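Local coordinates for serine-rich Repeat Adhesion Glycoprotein (Srr1) (Streptococcus agalactiae, PDB 4MBO) that binds fibrinogen, probably through its Ig-like domains, as the binding region of a streptococcal surface glycoprotein involved in adhesion, at residues 187-192 / 211-216; 246-251 / 285-290; 266-271 / 304-309. One frame throughout, in Å; residues are numbered along the deposited sequence.

Interaction 1: residues 187-192 / 211-216; sequences ETYITQ and TIIGSD
Tyr189 is the first residue of 187-192 to reach 211-216. Its ring extends across toward Ile213, and CE2 lies 3.8 Å from Ile213 CG2, with Tyr189 CD2 slightly farther from the same methyl. The methyl comes at the ring obliquely, and the two side chains run past one another in opposite directions. With chi1 at 175°, Tyr189 CG swings away from the backbone N to lie beside the carbonyl carbon, and the ring reaches across, carrying its hydroxyl beyond the aliphatic contact to the side chains of Ser299 and Ser175, with which it forms hydrogen bonds. The phenol is therefore tethered at its far end while CE2 and CD2 pack obliquely against the isoleucine methyl. Ile190 turns the other way, so its side chain lies on the opposite surface of the strand, against Val285 and Leu287. The alternation is that of a beta strand, and since 187-192 and 211-216 lie in different antiparallel sheets, the inward residues fill the space between the sheets of a beta sandwich, the interior of the second, probably Ig-like, domain of this fragment. No backbone hydrogen bond joins the two segments; Thr191 and Ile213, the closest pair of CA atoms, stand 8.6 Å apart. Thr191 is next to point inward. Its OG1 lies 4.0 Å from Ile213 CD1, a van der Waals contact, while the hydroxyl's polar need is met by a hydrogen bond with Ser299 OG. Ile213 divides its branches between the two neighbours: with chi1 at -68°, CG1 leads CD1 toward Thr191, whereas CG2 takes the tyrosine. Val286 and Val288 also touch this isoleucine, adding further aliphatic groups to the buried layer.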
loop_
_atom_site.group_PDB
_atom_site.type_symbol
_atom_site.label_atom_id
_atom_site.label_comp_id
_atom_site.label_asym_id
_atom_site.label_seq_id
_atom_site.Cartn_x
_atom_site.Cartn_y
_atom_site.Cartn_z
ATOM N N GLU A 187 -7.744 -9.300 0.682
ATOM C CA GLU A 187 -7.504 -7.918 0.345
ATOM C C GLU A 187 -8.272 -7.056 1.310
ATOM O O GLU A 187 -9.350 -7.442 1.808
ATOM C CB GLU A 187 -7.877 -7.566 -1.097
ATOM C CG GLU A 187 -9.333 -7.551 -1.417
ATOM C CD GLU A 187 -9.651 -7.380 -2.909
ATOM O OE1 GLU A 187 -10.417 -6.443 -3.270
ATOM O OE2 GLU A 187 -9.186 -8.193 -3.710
ATOM N N THR A 188 -7.702 -5.894 1.596
ATOM C CA THR A 188 -8.339 -4.934 2.470
ATOM C C THR A 188 -8.647 -3.685 1.661
ATOM O O THR A 188 -7.757 -3.034 1.107
ATOM C CB THR A 188 -7.458 -4.566 3.677
ATOM O OG1 THR A 188 -7.106 -5.754 4.412
ATOM C CG2 THR A 188 -8.175 -3.596 4.592
ATOM N N TYR A 189 -9.929 -3.351 1.640
ATOM C CA TYR A 189 -10.480 -2.234 0.911
ATOM C C TYR A 189 -11.016 -1.260 1.934
ATOM O O TYR A 189 -11.977 -1.562 2.669
ATOM C CB TYR A 189 -11.616 -2.758 -0.020
ATOM C CG TYR A 189 -12.367 -1.669 -0.762
ATOM C CD1 TYR A 189 -11.764 -0.951 -1.780
ATOM C CD2 TYR A 189 -13.689 -1.374 -0.464
ATOM C CE1 TYR A 189 -12.440 0.031 -2.487
ATOM C CE2 TYR A 189 -14.369 -0.400 -1.163
ATOM C CZ TYR A 189 -13.756 0.298 -2.177
ATOM O OH TYR A 189 -14.420 1.303 -2.879
ATOM N N ILE A 190 -10.451 -0.080 1.942
ATOM C CA ILE A 190 -10.812 0.931 2.920
ATOM C C ILE A 190 -11.493 2.126 2.277
ATOM O O ILE A 190 -11.078 2.604 1.210
ATOM C CB ILE A 190 -9.584 1.381 3.717
ATOM C CG1 ILE A 190 -8.992 0.186 4.441
ATOM C CG2 ILE A 190 -9.985 2.464 4.728
ATOM C CD1 ILE A 190 -7.871 0.519 5.399
ATOM N N THR A 191 -12.570 2.583 2.925
ATOM C CA THR A 191 -13.335 3.705 2.491
ATOM C C THR A 191 -13.275 4.824 3.512
ATOM O O THR A 191 -13.522 4.584 4.713
ATOM C CB THR A 191 -14.820 3.309 2.283
ATOM O OG1 THR A 191 -14.898 2.283 1.268
ATOM C CG2 THR A 191 -15.614 4.489 1.786
ATOM N N GLN A 192 -12.935 6.027 3.051
ATOM C CA GLN A 192 -12.972 7.217 3.902
ATOM C C GLN A 192 -14.231 8.003 3.562
ATOM O O GLN A 192 -14.470 8.353 2.403
ATOM C CB GLN A 192 -11.776 8.102 3.705
ATOM C CG GLN A 192 -10.470 7.443 4.099
ATOM C CD GLN A 192 -9.274 8.288 3.703
ATOM O OE1 GLN A 192 -9.330 9.054 2.716
ATOM N NE2 GLN A 192 -8.173 8.131 4.432
ATOM N N THR A 211 -23.697 4.979 2.814
ATOM C CA THR A 211 -22.502 4.503 2.105
ATOM C C THR A 211 -22.793 3.122 1.536
ATOM O O THR A 211 -23.207 2.226 2.253
ATOM C CB THR A 211 -21.249 4.500 2.961
ATOM O OG1 THR A 211 -20.797 5.839 3.101
ATOM C CG2 THR A 211 -20.148 3.646 2.339
ATOM N N ILE A 212 -22.663 3.005 0.205
ATOM C CA ILE A 212 -22.820 1.762 -0.483
ATOM C C ILE A 212 -21.417 1.344 -0.968
ATOM O O ILE A 212 -20.649 2.152 -1.523
ATOM C CB ILE A 212 -23.697 1.874 -1.738
ATOM C CG1 ILE A 212 -25.019 2.632 -1.481
ATOM C CG2 ILE A 212 -23.914 0.485 -2.328
ATOM C CD1 ILE A 212 -25.782 2.169 -0.304
ATOM N N ILE A 213 -21.097 0.077 -0.738
ATOM C CA ILE A 213 -19.845 -0.528 -1.205
ATOM C C ILE A 213 -20.272 -1.672 -2.109
ATOM O O ILE A 213 -21.065 -2.544 -1.710
ATOM C CB ILE A 213 -19.001 -1.018 -0.036
ATOM C CG1 ILE A 213 -18.513 0.219 0.764
ATOM C CG2 ILE A 213 -17.824 -1.858 -0.531
ATOM C CD1 ILE A 213 -18.050 -0.081 2.157
ATOM N N GLY A 214 -19.778 -1.679 -3.340
ATOM C CA GLY A 214 -20.170 -2.720 -4.284
ATOM C C GLY A 214 -19.133 -2.853 -5.371
ATOM O O GLY A 214 -18.003 -2.401 -5.187
ATOM N N SER A 215 -19.508 -3.507 -6.472
ATOM C CA SER A 215 -18.568 -3.641 -7.603
ATOM C C SER A 215 -19.297 -3.387 -8.916
ATOM O O SER A 215 -20.500 -3.638 -9.040
ATOM C CB SER A 215 -17.835 -4.979 -7.572
ATOM O OG SER A 215 -18.718 -6.076 -7.537
ATOM N N ASP A 216 -18.547 -2.860 -9.885
ATOM C CA ASP A 216 -19.102 -2.496 -11.188
ATOM C C ASP A 216 -19.117 -3.692 -12.140
ATOM O O ASP A 216 -20.151 -4.352 -12.290
ATOM C CB ASP A 216 -18.308 -1.314 -11.777
ATOM C CG ASP A 216 -18.466 -0.024 -10.952
ATOM O OD1 ASP A 216 -19.632 0.403 -10.731
ATOM O OD2 ASP A 216 -17.430 0.582 -10.561
#

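Interaction 2: residues 246-251 / 285-290; sequences QNYDSP and VVLVKI
Tyr248 is the residue of 246-251 that touches 285-290, its ring meeting methyls of Leu287 and Val285 obliquely. The apolar contacts divide along the ring. Toward its root, Leu287 CD2 sits 3.9 Å from Tyr248 CD2 and about equally close to CE2. Toward the phenol end, Val285 CG1 approaches Tyr248 CE1 at 4.0 Å, and the valine side chain crosses the tyrosine at about a right angle. In Val285, CG1 is anti to the backbone N (chi1 -180°), which puts this methyl, rather than CG2, against the aromatic residue.

The leucine also makes a CH-pi contact: CD2 lies 4.3 Å from the centroid of the Tyr248 ring and 30° off its normal, so it is distinctly off-centre. On the opposite side of the ring plane, Gln246 CG rests over the rim of the same ring. Phe253 pairs with the tyrosine edge-to-face. The ring is thus hemmed in by its own loop as well as by the strand.

Hydrogen bonding holds the loop's shape but does not cross to 285-290. Asp249 N donates to Asn247 OD1 over 3.0 Å, approaching from above the carbonyl plane, and this forms an Asx turn within the type I beta turn from Asn247 to Ser250. Tyr248 OH bonds to the backbone O of Met244, which ties the hydroxyl end of the ring to an earlier part of the same loop.

Val285 and Leu287 occupy the strand surface facing the loop, while the alternating Val286 and Val288 reach Ile213 on the other. The contact therefore covers an outer sheet face with an aromatic side chain from the connection between strands 229-235 and 254-255, within what is probably an Ig-like beta sandwich.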
loop_
_atom_site.group_PDB
_atom_site.type_symbol
_atom_site.label_atom_id
_atom_site.label_comp_id
_atom_site.label_asym_id
_atom_site.label_seq_id
_atom_site.Cartn_x
_atom_site.Cartn_y
_atom_site.Cartn_z
ATOM N N GLN A 246 -2.538 2.997 8.130
ATOM C CA GLN A 246 -2.110 3.671 9.349
ATOM C C GLN A 246 -2.575 2.868 10.572
ATOM O O GLN A 246 -3.243 1.859 10.449
ATOM C CB GLN A 246 -2.636 5.115 9.357
ATOM C CG GLN A 246 -4.151 5.212 9.153
ATOM C CD GLN A 246 -4.675 6.656 9.033
ATOM O OE1 GLN A 246 -5.220 7.054 8.013
ATOM N NE2 GLN A 246 -4.480 7.436 10.077
ATOM N N ASN A 247 -2.164 3.323 11.742
ATOM C CA ASN A 247 -2.491 2.630 12.969
ATOM C C ASN A 247 -3.919 2.978 13.373
ATOM O O ASN A 247 -4.170 4.063 13.900
ATOM C CB ASN A 247 -1.519 3.031 14.068
ATOM C CG ASN A 247 -1.825 2.341 15.369
ATOM O OD1 ASN A 247 -2.580 1.382 15.405
ATOM N ND2 ASN A 247 -1.209 2.798 16.430
ATOM N N TYR A 248 -4.834 2.069 13.082
ATOM C CA TYR A 248 -6.245 2.280 13.381
ATOM C C TYR A 248 -6.586 1.973 14.838
ATOM O O TYR A 248 -7.722 2.190 15.252
ATOM C CB TYR A 248 -7.119 1.485 12.441
ATOM C CG TYR A 248 -7.099 2.023 11.048
ATOM C CD1 TYR A 248 -7.678 3.252 10.759
ATOM C CD2 TYR A 248 -6.538 1.300 9.999
ATOM C CE1 TYR A 248 -7.666 3.748 9.469
ATOM C CE2 TYR A 248 -6.503 1.804 8.723
ATOM C CZ TYR A 248 -7.103 3.012 8.464
ATOM O OH TYR A 248 -7.069 3.509 7.200
ATOM N N ASP A 249 -5.609 1.458 15.579
ATOM C CA ASP A 249 -5.801 1.182 17.012
ATOM C C ASP A 249 -5.365 2.354 17.892
ATOM O O ASP A 249 -5.357 2.236 19.111
ATOM C CB ASP A 249 -5.048 -0.092 17.426
ATOM C CG ASP A 249 -5.778 -1.359 17.040
ATOM O OD1 ASP A 249 -7.027 -1.393 17.156
ATOM O OD2 ASP A 249 -5.103 -2.345 16.654
ATOM N N SER A 250 -5.055 3.498 17.291
ATOM C CA SER A 250 -4.595 4.634 18.050
ATOM C C SER A 250 -5.779 5.334 18.717
ATOM O O SER A 250 -6.929 5.107 18.327
ATOM C CB SER A 250 -3.834 5.605 17.150
ATOM O OG SER A 250 -4.694 6.494 16.476
ATOM N N PRO A 251 -5.500 6.196 19.709
ATOM C CA PRO A 251 -6.513 6.977 20.430
ATOM C C PRO A 251 -7.350 7.917 19.555
ATOM O O PRO A 251 -8.435 8.345 19.958
ATOM C CB PRO A 251 -5.677 7.826 21.396
ATOM C CG PRO A 251 -4.402 7.086 21.567
ATOM C CD PRO A 251 -4.145 6.427 20.252
ATOM N N VAL A 285 -14.192 5.794 8.738
ATOM C CA VAL A 285 -13.384 4.895 7.939
ATOM C C VAL A 285 -14.065 3.523 8.029
ATOM O O VAL A 285 -14.297 2.995 9.115
ATOM C CB VAL A 285 -11.957 4.829 8.439
ATOM C CG1 VAL A 285 -11.165 3.889 7.574
ATOM C CG2 VAL A 285 -11.329 6.220 8.480
ATOM N N VAL A 286 -14.383 2.945 6.874
ATOM C CA VAL A 286 -14.975 1.626 6.792
ATOM C C VAL A 286 -13.927 0.679 6.225
ATOM O O VAL A 286 -13.437 0.879 5.088
ATOM C CB VAL A 286 -16.220 1.587 5.899
ATOM C CG1 VAL A 286 -16.735 0.147 5.847
ATOM C CG2 VAL A 286 -17.272 2.561 6.398
ATOM N N LEU A 287 -13.526 -0.326 6.992
ATOM C CA LEU A 287 -12.549 -1.290 6.531
ATOM C C LEU A 287 -13.271 -2.567 6.168
ATOM O O LEU A 287 -14.027 -3.102 6.975
ATOM C CB LEU A 287 -11.508 -1.587 7.587
ATOM C CG LEU A 287 -10.686 -0.388 8.085
ATOM C CD1 LEU A 287 -11.350 0.330 9.230
ATOM C CD2 LEU A 287 -9.330 -0.924 8.515
ATOM N N VAL A 288 -13.089 -3.022 4.944
ATOM C CA VAL A 288 -13.683 -4.266 4.449
ATOM C C VAL A 288 -12.571 -5.240 4.065
ATOM O O VAL A 288 -11.752 -4.933 3.178
ATOM C CB VAL A 288 -14.592 -3.995 3.242
ATOM C CG1 VAL A 288 -15.082 -5.294 2.595
ATOM C CG2 VAL A 288 -15.753 -3.100 3.636
ATOM N N LYS A 289 -12.521 -6.379 4.747
ATOM C CA LYS A 289 -11.560 -7.423 4.383
ATOM C C LYS A 289 -12.344 -8.556 3.757
ATOM O O LYS A 289 -13.346 -9.022 4.319
ATOM C CB LYS A 289 -10.769 -7.936 5.579
ATOM C CG LYS A 289 -9.699 -8.935 5.175
ATOM C CD LYS A 289 -8.869 -9.451 6.339
ATOM C CE LYS A 289 -7.935 -8.394 6.893
ATOM N NZ LYS A 289 -7.064 -8.964 7.963
ATOM N N ILE A 290 -11.882 -8.996 2.590
ATOM C CA ILE A 290 -12.503 -10.097 1.845
ATOM C C ILE A 290 -11.459 -10.959 1.174
ATOM O O ILE A 290 -10.299 -10.560 1.065
ATOM C CB ILE A 290 -13.406 -9.566 0.703
ATOM C CG1 ILE A 290 -12.688 -8.468 -0.100
ATOM C CG2 ILE A 290 -14.681 -9.024 1.259
ATOM C CD1 ILE A 290 -13.424 -8.017 -1.353
#

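Interaction 3: residues 266-271 / 304-309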
loop_
_atom_site.group_PDB
_atom_site.type_symbol
_atom_site.label_atom_id
_atom_site.label_comp_id
_atom_site.label_asym_id
_atom_site.label_seq_id
_atom_site.Cartn_x
_atom_site.Cartn_y
_atom_site.Cartn_z
ATOM N N GLY A 266 -24.380 -9.785 -0.574
ATOM C CA GLY A 266 -23.287 -10.462 -1.247
ATOM C C GLY A 266 -22.665 -9.677 -2.370
ATOM O O GLY A 266 -21.530 -9.977 -2.789
ATOM N N SER A 267 -23.413 -8.725 -2.907
ATOM C CA SER A 267 -22.958 -7.875 -3.997
ATOM C C SER A 267 -22.808 -6.410 -3.575
ATOM O O SER A 267 -21.995 -5.679 -4.157
ATOM C CB SER A 267 -23.904 -8.002 -5.190
ATOM O OG SER A 267 -23.805 -9.325 -5.756
ATOM N N LYS A 268 -23.597 -5.977 -2.596
ATOM C CA LYS A 268 -23.524 -4.606 -2.063
ATOM C C LYS A 268 -23.653 -4.633 -0.572
ATOM O O LYS A 268 -24.493 -5.349 -0.031
ATOM C CB LYS A 268 -24.682 -3.699 -2.513
ATOM C CG LYS A 268 -24.739 -3.256 -3.948
ATOM C CD LYS A 268 -25.846 -2.207 -4.131
ATOM C CE LYS A 268 -27.127 -2.561 -3.386
ATOM N NZ LYS A 268 -28.323 -1.778 -3.854
ATOM N N ILE A 269 -22.870 -3.783 0.068
ATOM C CA ILE A 269 -22.941 -3.509 1.511
ATOM C C ILE A 269 -23.519 -2.091 1.604
ATOM O O ILE A 269 -23.037 -1.161 0.930
ATOM C CB ILE A 269 -21.553 -3.571 2.162
ATOM C CG1 ILE A 269 -21.114 -5.026 2.262
ATOM C CG2 ILE A 269 -21.534 -2.900 3.534
ATOM C CD1 ILE A 269 -19.651 -5.200 2.609
ATOM N N THR A 270 -24.576 -1.922 2.404
ATOM C CA THR A 270 -25.247 -0.654 2.544
ATOM C C THR A 270 -25.264 -0.239 4.007
ATOM O O THR A 270 -25.779 -0.949 4.869
ATOM C CB THR A 270 -26.723 -0.749 2.060
ATOM O OG1 THR A 270 -26.747 -1.161 0.677
ATOM C CG2 THR A 270 -27.412 0.593 2.178
ATOM N N ILE A 271 -24.658 0.910 4.283
ATOM C CA ILE A 271 -24.568 1.499 5.614
ATOM C C ILE A 271 -25.392 2.766 5.673
ATOM O O ILE A 271 -25.107 3.714 4.952
ATOM C CB ILE A 271 -23.113 1.879 5.966
ATOM C CG1 ILE A 271 -22.243 0.628 5.929
ATOM C CG2 ILE A 271 -23.056 2.498 7.349
ATOM C CD1 ILE A 271 -20.745 0.919 5.808
ATOM N N ILE A 304 -29.704 5.666 -1.084
ATOM C CA ILE A 304 -29.638 4.220 -1.176
ATOM C C ILE A 304 -29.617 3.724 -2.629
ATOM O O ILE A 304 -29.052 2.674 -2.897
ATOM C CB ILE A 304 -30.770 3.608 -0.350
ATOM C CG1 ILE A 304 -30.398 2.201 0.090
ATOM C CG2 ILE A 304 -32.096 3.693 -1.098
ATOM C CD1 ILE A 304 -31.322 1.586 1.110
ATOM N N ASN A 305 -30.181 4.530 -3.550
ATOM C CA ASN A 305 -30.295 4.232 -4.990
ATOM C C ASN A 305 -29.095 4.764 -5.817
ATOM O O ASN A 305 -29.052 4.583 -7.012
ATOM C CB ASN A 305 -31.619 4.836 -5.557
ATOM C CG ASN A 305 -32.889 4.153 -5.021
ATOM O OD1 ASN A 305 -33.117 2.978 -5.249
ATOM N ND2 ASN A 305 -33.744 4.923 -4.355
ATOM N N GLN A 306 -28.128 5.404 -5.169
ATOM C CA GLN A 306 -26.925 5.941 -5.846
ATOM C C GLN A 306 -27.295 6.872 -6.982
ATOM O O GLN A 306 -26.788 6.758 -8.098
ATOM C CB GLN A 306 -26.051 4.814 -6.384
ATOM C CG GLN A 306 -25.708 3.769 -5.368
ATOM C CD GLN A 306 -24.706 2.786 -5.930
ATOM O OE1 GLN A 306 -23.699 3.180 -6.533
ATOM N NE2 GLN A 306 -24.956 1.542 -5.714
ATOM N N THR A 307 -28.232 7.758 -6.674
ATOM C CA THR A 307 -28.740 8.727 -7.575
ATOM C C THR A 307 -28.032 10.094 -7.458
ATOM O O THR A 307 -27.985 10.866 -8.414
ATOM C CB THR A 307 -30.244 8.891 -7.283
ATOM O OG1 THR A 307 -30.861 7.594 -7.360
ATOM C CG2 THR A 307 -30.873 9.822 -8.276
ATOM N N TYR A 308 -27.608 10.417 -6.251
ATOM C CA TYR A 308 -26.902 11.675 -5.980
ATOM C C TYR A 308 -25.894 11.450 -4.855
ATOM O O TYR A 308 -26.046 10.526 -4.040
ATOM C CB TYR A 308 -27.861 12.851 -5.665
ATOM C CG TYR A 308 -29.009 12.486 -4.735
ATOM C CD1 TYR A 308 -28.859 12.517 -3.364
ATOM C CD2 TYR A 308 -30.234 12.106 -5.253
ATOM C CE1 TYR A 308 -29.899 12.179 -2.528
ATOM C CE2 TYR A 308 -31.298 11.770 -4.440
ATOM C CZ TYR A 308 -31.130 11.803 -3.074
ATOM O OH TYR A 308 -32.199 11.510 -2.231
ATOM N N GLY A 309 -24.904 12.335 -4.809
ATOM C CA GLY A 309 -23.854 12.258 -3.818
ATOM C C GLY A 309 -22.536 12.097 -4.507
ATOM O O GLY A 309 -22.292 12.722 -5.532
HETATM O O HOH W 1 -28.080 -0.229 -1.584
HETATM O O HOH W 2 -27.474 0.922 -4.471
#
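Thr270 and Ile304 make the closer-packed, apolar part of this contact. Thr270 CG2 lies 4.0 Å from Ile304 CG1, with Ile304 CD1 only slightly farther from the same methyl; the two side chains cross at about a right angle. Ile304 CG1 lies roughly anti to the backbone N (chi1 -155°), which swings the longer branch to the threonine although the residue itself sits on an exposed loop. Beneath this pair lies strand 210-215, whose Ile212 touches Thr270 and Gln306. Strand 269-272 flanks 210-215 in an antiparallel sheet, and 304-309 carries most of the connection between hairpin strands 295-302 and 309-316, so the contact spans the intervening strand across the sheet's outer surface.

The other side is loose and watery. Lys268 CD approaches Gln306 NE2 no closer than 4.2 Å as the two chains slide past in opposite directions. One water accepts from Lys268 NZ at 2.9 Å and from Gln306 NE2, and so links two donors that cannot bond each other; it then donates to the backbone O of Ile304 at 2.8 Å. A second accepts from Lys268 NZ and joins Thr270 OG1 at 2.8 Å; its bond to Ile304 O is weak, at 3.3 Å. The bend in the lysine chain (chi3 -43°) belongs to the modelled conformer, one of two, so this bridge may be only partly populated. Gln306 NE2 is additionally anchored by Tyr298 OH.

In the fold
Interaction 1 lies between the other two and connects to each through sheet pairing. Thr191 O meets Val286 N at 2.8 Å, a probable hydrogen bond tying its first strand to interaction 2, while Ile213 O and Ile269 N, also 2.8 Å apart, probably join its second strand to interaction 3. Their centres are about 13 and 11 Å from that of interaction 1. Interactions 2 and 3, about 21 Å apart between centres, still touch inside the sandwich, where Val286 CG2 lies 3.9 Å from Ile271 CD1. A bound calcium ion is about 11 Å from the Val285 side chain, whereas a buffer molecule, MES, lies about 4 Å from that of Gln306.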